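Hypothetical protein Aq_1549 (Aquifex aeolicus, PDB 2E8E) is of unknown function but belongs to the OsmC family and is probably a peroxiredoxin that reduces peroxides through a pair of cysteine thiols. Local coordinates at residues L37-V40 / S41-S44; M115-S119 / T120-I124; V48-Y51 / H52-K56. All coordinates share one frame; numbering follows the deposited sequence.

Overall arrangement
Interactions 1 and 3 are successive parts of helix 34-56, with centres about 17 Å apart, whereas interaction 2 is the turn that leads from helix 111-116 into strand 121-130. Interaction 1 is wholly buried, and there serine hydroxyls turn back on the helix's own carbonyls. Interaction 3, nearer the C-terminal end of the helix, is partly buried and mixes aliphatic packing with an aromatic pair. Interaction 2 lies at the surface, and only a weak backbone bond joins its two segments. Ile-42 links interactions 1 and 2, its CD1 lying 4.1 Å from CG2 of Val-116, while interactions 2 and 3 do not touch. All three adjoin the second subunit.

Interaction 1: L37-V40 / S41-S44; sequences LLLV and SIGS
Ser-41 bonds twice to the carbonyl oxygen of Leu-37, and Ser-44 does the same to Val-40, on the long helix 34-56 of this OsmC-like fold, buried along this stretch. Leu-37 O accepts the amide N of Ser-41 at 2.8 Å and, from the opposite face of its plane, the hydroxyl OG of Ser-41 at 2.9 Å. Val-40 O is gripped in the same manner by N and OG of Ser-44, with the hydroxyl OG at 2.8 Å from that oxygen. The two serines reach their carbonyls by different rotations: OG of Ser-41 lies beside its backbone N (chi1 -59°), whereas that of Ser-44 stands between N and the carbonyl carbon (chi1 58°). Each buried hydroxyl thus finds an acceptor within the helix itself. Ser-44 directly precedes Cys-45, probably a redox cysteine, which is disulfide-bonded to Cys-110 in another structure of this protein but not here.

Packing takes over on the side that faces strand 80-90 and helix 111-116. Leu-39 touches Tyr-80 and Ile-83, while Ile-42 reaches Ile-85 and Val-112. Reciprocally, Leu-37 and Ser-41 pack against Ser-41 and Leu-37 of the second subunit, so this turn also belongs to the dimer interface. Within the turn, CG1 of Ile-42 passes 3.3 Å from Leu-38 O, and its terminal CD1 meets CG of Leu-38 at 4.1 Å.

Interaction 2: M115-S119 / T120-I124; sequences MVKPS and TNLKI
Thr-120 follows Ser-119 where the chain leaves its helical turn, and its side chain can be traced outward from CB, which stands next to the Ser-119 peptide. Here the side chain divides. The methyl CG2 of Thr-120 turns back over the turn and comes within 3.6 Å of Val-116 O, while OG1, anti to the backbone N (chi1 -168°), leads away and is hydrogen-bonded to Tyr-80 O on the neighbouring strand. One branch therefore rests on the end of the helical segment and the other ties the residue just before strand 121-130 to strand 80-90.

The motif is a helix-to-strand connection: helix 111-116 runs through a 3-10 turn at 117-119 into the strand, which pairs in parallel with strand 80-90. Ser-119 N is bonded to Val-116 O at 3.0 Å, and Thr-120 N adds a weak but nearly straight bond to Lys-117 O at 3.4 Å (N-H...O 173°). Two residues further on, Leu-122 points back toward the turn, and its CD2 meets CG of Lys-117 at 4.0 Å, the two side chains crossing at a slant. Beyond that aliphatic touch the lysine bends at chi3 (57°), and its NZ is hydrogen-bonded to Thr-106 O on helix 95-109. Met-115 and Val-116 pack against Ile-79 and Val-116 of the second subunit.

Interaction 3: V48-Y51 / H52-K56; sequences VDVY and HILKK
Val-50 and Leu-54, one turn apart on helix 34-56 of the OsmC-like fold, form the tightly packed inner side of this contact. Their side chains run alongside in the same direction, with Val-50 CG1 at 3.8 Å from Leu-54 CD1. CG of Leu-54 also lies 3.2 Å from Val-50 O, near the oxygen that accepts Leu-54 N. On the same inner side, CG1 of Ile-53 passes 3.2 Å from Asp-49 O. These residues settle against the rest of the chain: Val-50 and Ile-53 touch Ala-101 of helix 95-109, and Leu-54 meets Val-61 of strand 60-72. OD2 of Asp-49 is hydrogen-bonded to Ser-105 OG, and its side chain touches Cys-110, the probable redox partner of Cys-45, with which it forms a disulfide in another structure of this protein but not here.

A second side faces the other subunit. Tyr-51, its CG anti to the backbone N (chi1 180°), directs a ring edge at the face of the His-52 ring in an offset edge-to-face pair; the centroids are 5.8 Å apart and the planes meet at 79°. Tyr-51 also touches Ile-64 of strand 60-72. Tyr-51 and His-52 both pack against Ala-14 of the second subunit, and NE2 of His-52 makes a weak hydrogen bond to OE1 of its Glu-29.

The solvent side belongs to the exposed Lys-55, whose CD lies 4.2 Å from Tyr-51 CE2 and whose amino end extends outward. The imidazole is more closely held, with CD2 of His-52 3.1 Å from Val-48 O and 3.6 Å from Val-48 CG1.

Interaction 1: L37-V40 / S41-S44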
# COMPACT_ATOMS: atom_id res chain seq x y z
N LEU A 37 3.28 -4.00 2.77
CA LEU A 37 2.58 -3.81 1.49
C LEU A 37 2.52 -2.34 1.11
O LEU A 37 2.52 -2.00 -0.07
CB LEU A 37 1.17 -4.41 1.54
CG LEU A 37 1.12 -5.93 1.42
CD1 LEU A 37 -0.33 -6.40 1.42
CD2 LEU A 37 1.80 -6.35 0.11
N LEU A 38 2.46 -1.45 2.11
CA LEU A 38 2.44 -0.03 1.79
C LEU A 38 3.78 0.33 1.13
O LEU A 38 3.82 1.08 0.15
CB LEU A 38 2.24 0.82 3.06
CG LEU A 38 2.44 2.34 2.85
CD1 LEU A 38 1.45 2.84 1.80
CD2 LEU A 38 2.23 3.08 4.17
N LEU A 39 4.87 -0.20 1.67
CA LEU A 39 6.18 0.09 1.08
C LEU A 39 6.25 -0.49 -0.33
O LEU A 39 6.84 0.11 -1.23
CB LEU A 39 7.31 -0.49 1.95
CG LEU A 39 7.50 0.16 3.32
CD1 LEU A 39 8.64 -0.54 4.04
CD2 LEU A 39 7.82 1.65 3.17
N VAL A 40 5.64 -1.66 -0.53
CA VAL A 40 5.64 -2.25 -1.87
C VAL A 40 4.85 -1.35 -2.82
O VAL A 40 5.26 -1.14 -3.97
CB VAL A 40 5.03 -3.68 -1.87
CG1 VAL A 40 4.82 -4.16 -3.30
CG2 VAL A 40 5.95 -4.64 -1.13
N SER A 41 3.73 -0.82 -2.35
CA SER A 41 2.90 0.05 -3.19
C SER A 41 3.68 1.30 -3.59
O SER A 41 3.65 1.72 -4.75
CB SER A 41 1.63 0.46 -2.43
OG SER A 41 0.88 -0.69 -2.07
N ILE A 42 4.37 1.88 -2.63
CA ILE A 42 5.18 3.07 -2.88
C ILE A 42 6.30 2.76 -3.87
O ILE A 42 6.47 3.46 -4.87
CB ILE A 42 5.82 3.59 -1.57
CG1 ILE A 42 4.73 4.13 -0.63
CG2 ILE A 42 6.86 4.66 -1.88
CD1 ILE A 42 5.24 4.44 0.78
N GLY A 43 7.05 1.70 -3.58
CA GLY A 43 8.17 1.31 -4.42
C GLY A 43 7.79 0.97 -5.85
O GLY A 43 8.47 1.39 -6.79
N SER A 44 6.71 0.21 -6.02
CA SER A 44 6.29 -0.18 -7.36
C SER A 44 5.68 0.98 -8.13
O SER A 44 5.93 1.12 -9.33
CB SER A 44 5.32 -1.36 -7.29
OG SER A 44 4.17 -1.06 -6.52

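Interaction 2: M115-S119 / T120-I124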
# COMPACT_ATOMS: atom_id res chain seq x y z
N MET A 115 0.60 10.68 -1.48
CA MET A 115 -0.40 10.58 -0.42
C MET A 115 0.15 10.44 0.99
O MET A 115 -0.50 10.85 1.95
CB MET A 115 -1.36 9.42 -0.72
CG MET A 115 -2.29 9.70 -1.89
SD MET A 115 -3.62 8.49 -2.08
CE MET A 115 -4.68 8.97 -0.79
N VAL A 116 1.34 9.88 1.14
CA VAL A 116 1.90 9.71 2.48
C VAL A 116 3.00 10.71 2.81
O VAL A 116 3.38 10.86 3.96
CB VAL A 116 2.45 8.28 2.69
CG1 VAL A 116 1.35 7.26 2.43
CG2 VAL A 116 3.64 8.03 1.78
N LYS A 117 3.49 11.39 1.78
CA LYS A 117 4.56 12.37 1.94
C LYS A 117 4.35 13.39 3.07
O LYS A 117 5.28 13.67 3.83
CB LYS A 117 4.77 13.10 0.60
CG LYS A 117 6.20 13.06 0.10
CD LYS A 117 6.29 13.31 -1.40
CE LYS A 117 5.66 14.63 -1.82
NZ LYS A 117 5.89 14.90 -3.26
N PRO A 118 3.13 13.94 3.22
CA PRO A 118 2.84 14.93 4.27
C PRO A 118 2.79 14.39 5.70
O PRO A 118 2.54 15.14 6.65
CB PRO A 118 1.48 15.48 3.85
CG PRO A 118 1.45 15.27 2.37
CD PRO A 118 2.03 13.88 2.25
N SER A 119 3.03 13.09 5.87
CA SER A 119 2.98 12.50 7.20
C SER A 119 4.28 11.82 7.61
O SER A 119 4.35 11.25 8.69
CB SER A 119 1.84 11.48 7.29
OG SER A 119 0.57 12.10 7.16
N THR A 120 5.31 11.90 6.77
CA THR A 120 6.58 11.24 7.08
C THR A 120 7.82 11.97 6.53
O THR A 120 7.71 12.84 5.66
CB THR A 120 6.58 9.80 6.53
OG1 THR A 120 7.69 9.07 7.07
CG2 THR A 120 6.69 9.81 5.01
N ASN A 121 8.99 11.61 7.05
CA ASN A 121 10.24 12.20 6.59
C ASN A 121 10.79 11.26 5.52
O ASN A 121 11.14 10.11 5.80
CB ASN A 121 11.26 12.34 7.73
CG ASN A 121 12.63 12.78 7.23
OD1 ASN A 121 12.75 13.47 6.22
ND2 ASN A 121 13.68 12.39 7.96
N LEU A 122 10.87 11.76 4.29
CA LEU A 122 11.33 10.97 3.17
C LEU A 122 12.81 11.20 2.87
O LEU A 122 13.25 12.34 2.72
CB LEU A 122 10.48 11.30 1.94
CG LEU A 122 10.61 10.46 0.67
CD1 LEU A 122 10.32 8.99 0.98
CD2 LEU A 122 9.64 10.99 -0.37
N LYS A 123 13.57 10.11 2.79
CA LYS A 123 14.99 10.19 2.48
C LYS A 123 15.23 9.38 1.21
O LYS A 123 15.15 8.15 1.21
CB LYS A 123 15.82 9.64 3.64
CG LYS A 123 15.57 10.39 4.95
CD LYS A 123 16.71 10.24 5.95
CE LYS A 123 16.92 8.81 6.40
NZ LYS A 123 17.98 8.73 7.45
N ILE A 124 15.51 10.09 0.12
CA ILE A 124 15.71 9.46 -1.18
C ILE A 124 17.16 9.49 -1.65
O ILE A 124 17.85 10.50 -1.50
CB ILE A 124 14.83 10.16 -2.23
CG1 ILE A 124 13.36 10.07 -1.81
CG2 ILE A 124 15.04 9.53 -3.60
CD1 ILE A 124 12.43 10.88 -2.66

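Interaction 3: V48-Y51 / H52-K56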
# COMPACT_ATOMS: atom_id res chain seq x y z
N VAL A 48 7.52 2.20 -11.54
CA VAL A 48 6.88 2.25 -12.85
C VAL A 48 7.26 3.57 -13.54
O VAL A 48 7.57 3.59 -14.73
CB VAL A 48 5.35 2.14 -12.72
CG1 VAL A 48 4.67 2.44 -14.05
CG2 VAL A 48 4.97 0.75 -12.24
N ASP A 49 7.26 4.66 -12.77
CA ASP A 49 7.61 5.97 -13.31
C ASP A 49 9.07 5.98 -13.76
O ASP A 49 9.39 6.44 -14.86
CB ASP A 49 7.48 7.08 -12.25
CG ASP A 49 6.06 7.26 -11.74
OD1 ASP A 49 5.09 7.09 -12.51
OD2 ASP A 49 5.93 7.60 -10.55
N VAL A 50 9.95 5.50 -12.89
CA VAL A 50 11.37 5.47 -13.19
C VAL A 50 11.66 4.64 -14.44
O VAL A 50 12.45 5.04 -15.29
CB VAL A 50 12.17 4.95 -11.98
CG1 VAL A 50 13.64 4.78 -12.35
CG2 VAL A 50 12.03 5.92 -10.82
N TYR A 51 11.00 3.49 -14.55
CA TYR A 51 11.21 2.63 -15.71
C TYR A 51 10.86 3.37 -16.99
O TYR A 51 11.66 3.42 -17.93
CB TYR A 51 10.34 1.37 -15.60
CG TYR A 51 10.51 0.43 -16.77
CD1 TYR A 51 11.49 -0.55 -16.77
CD2 TYR A 51 9.68 0.54 -17.90
CE1 TYR A 51 11.65 -1.41 -17.87
CE2 TYR A 51 9.84 -0.31 -18.99
CZ TYR A 51 10.82 -1.28 -18.97
OH TYR A 51 10.97 -2.12 -20.06
N HIS A 52 9.66 3.94 -17.03
CA HIS A 52 9.19 4.67 -18.21
C HIS A 52 10.05 5.87 -18.56
O HIS A 52 10.31 6.12 -19.74
CB HIS A 52 7.74 5.12 -18.02
CG HIS A 52 6.76 3.99 -18.04
ND1 HIS A 52 6.75 3.04 -19.04
CD2 HIS A 52 5.74 3.68 -17.21
CE1 HIS A 52 5.77 2.19 -18.81
NE2 HIS A 52 5.14 2.55 -17.71
N ILE A 53 10.49 6.62 -17.55
CA ILE A 53 11.31 7.80 -17.80
C ILE A 53 12.70 7.40 -18.31
O ILE A 53 13.19 7.99 -19.27
CB ILE A 53 11.44 8.65 -16.52
CG1 ILE A 53 10.06 9.25 -16.17
CG2 ILE A 53 12.46 9.76 -16.73
CD1 ILE A 53 10.00 9.93 -14.82
N LEU A 54 13.32 6.41 -17.67
CA LEU A 54 14.63 5.95 -18.10
C LEU A 54 14.56 5.48 -19.55
O LEU A 54 15.47 5.72 -20.34
CB LEU A 54 15.13 4.81 -17.21
CG LEU A 54 15.57 5.19 -15.80
CD1 LEU A 54 16.10 3.96 -15.08
CD2 LEU A 54 16.65 6.26 -15.87
N LYS A 55 13.46 4.81 -19.89
CA LYS A 55 13.25 4.30 -21.24
C LYS A 55 13.13 5.49 -22.20
O LYS A 55 13.74 5.50 -23.27
CB LYS A 55 11.98 3.45 -21.28
CG LYS A 55 11.61 2.89 -22.65
CD LYS A 55 10.47 1.89 -22.52
CE LYS A 55 9.97 1.40 -23.87
NZ LYS A 55 9.27 2.47 -24.63
N LYS A 56 12.34 6.48 -21.80
CA LYS A 56 12.14 7.67 -22.61
C LYS A 56 13.46 8.42 -22.81
O LYS A 56 13.70 9.01 -23.86
CB LYS A 56 11.11 8.59 -21.95
CG LYS A 56 10.69 9.78 -22.80
CD LYS A 56 9.64 10.62 -22.09
CE LYS A 56 9.17 11.78 -22.95
NZ LYS A 56 10.29 12.68 -23.32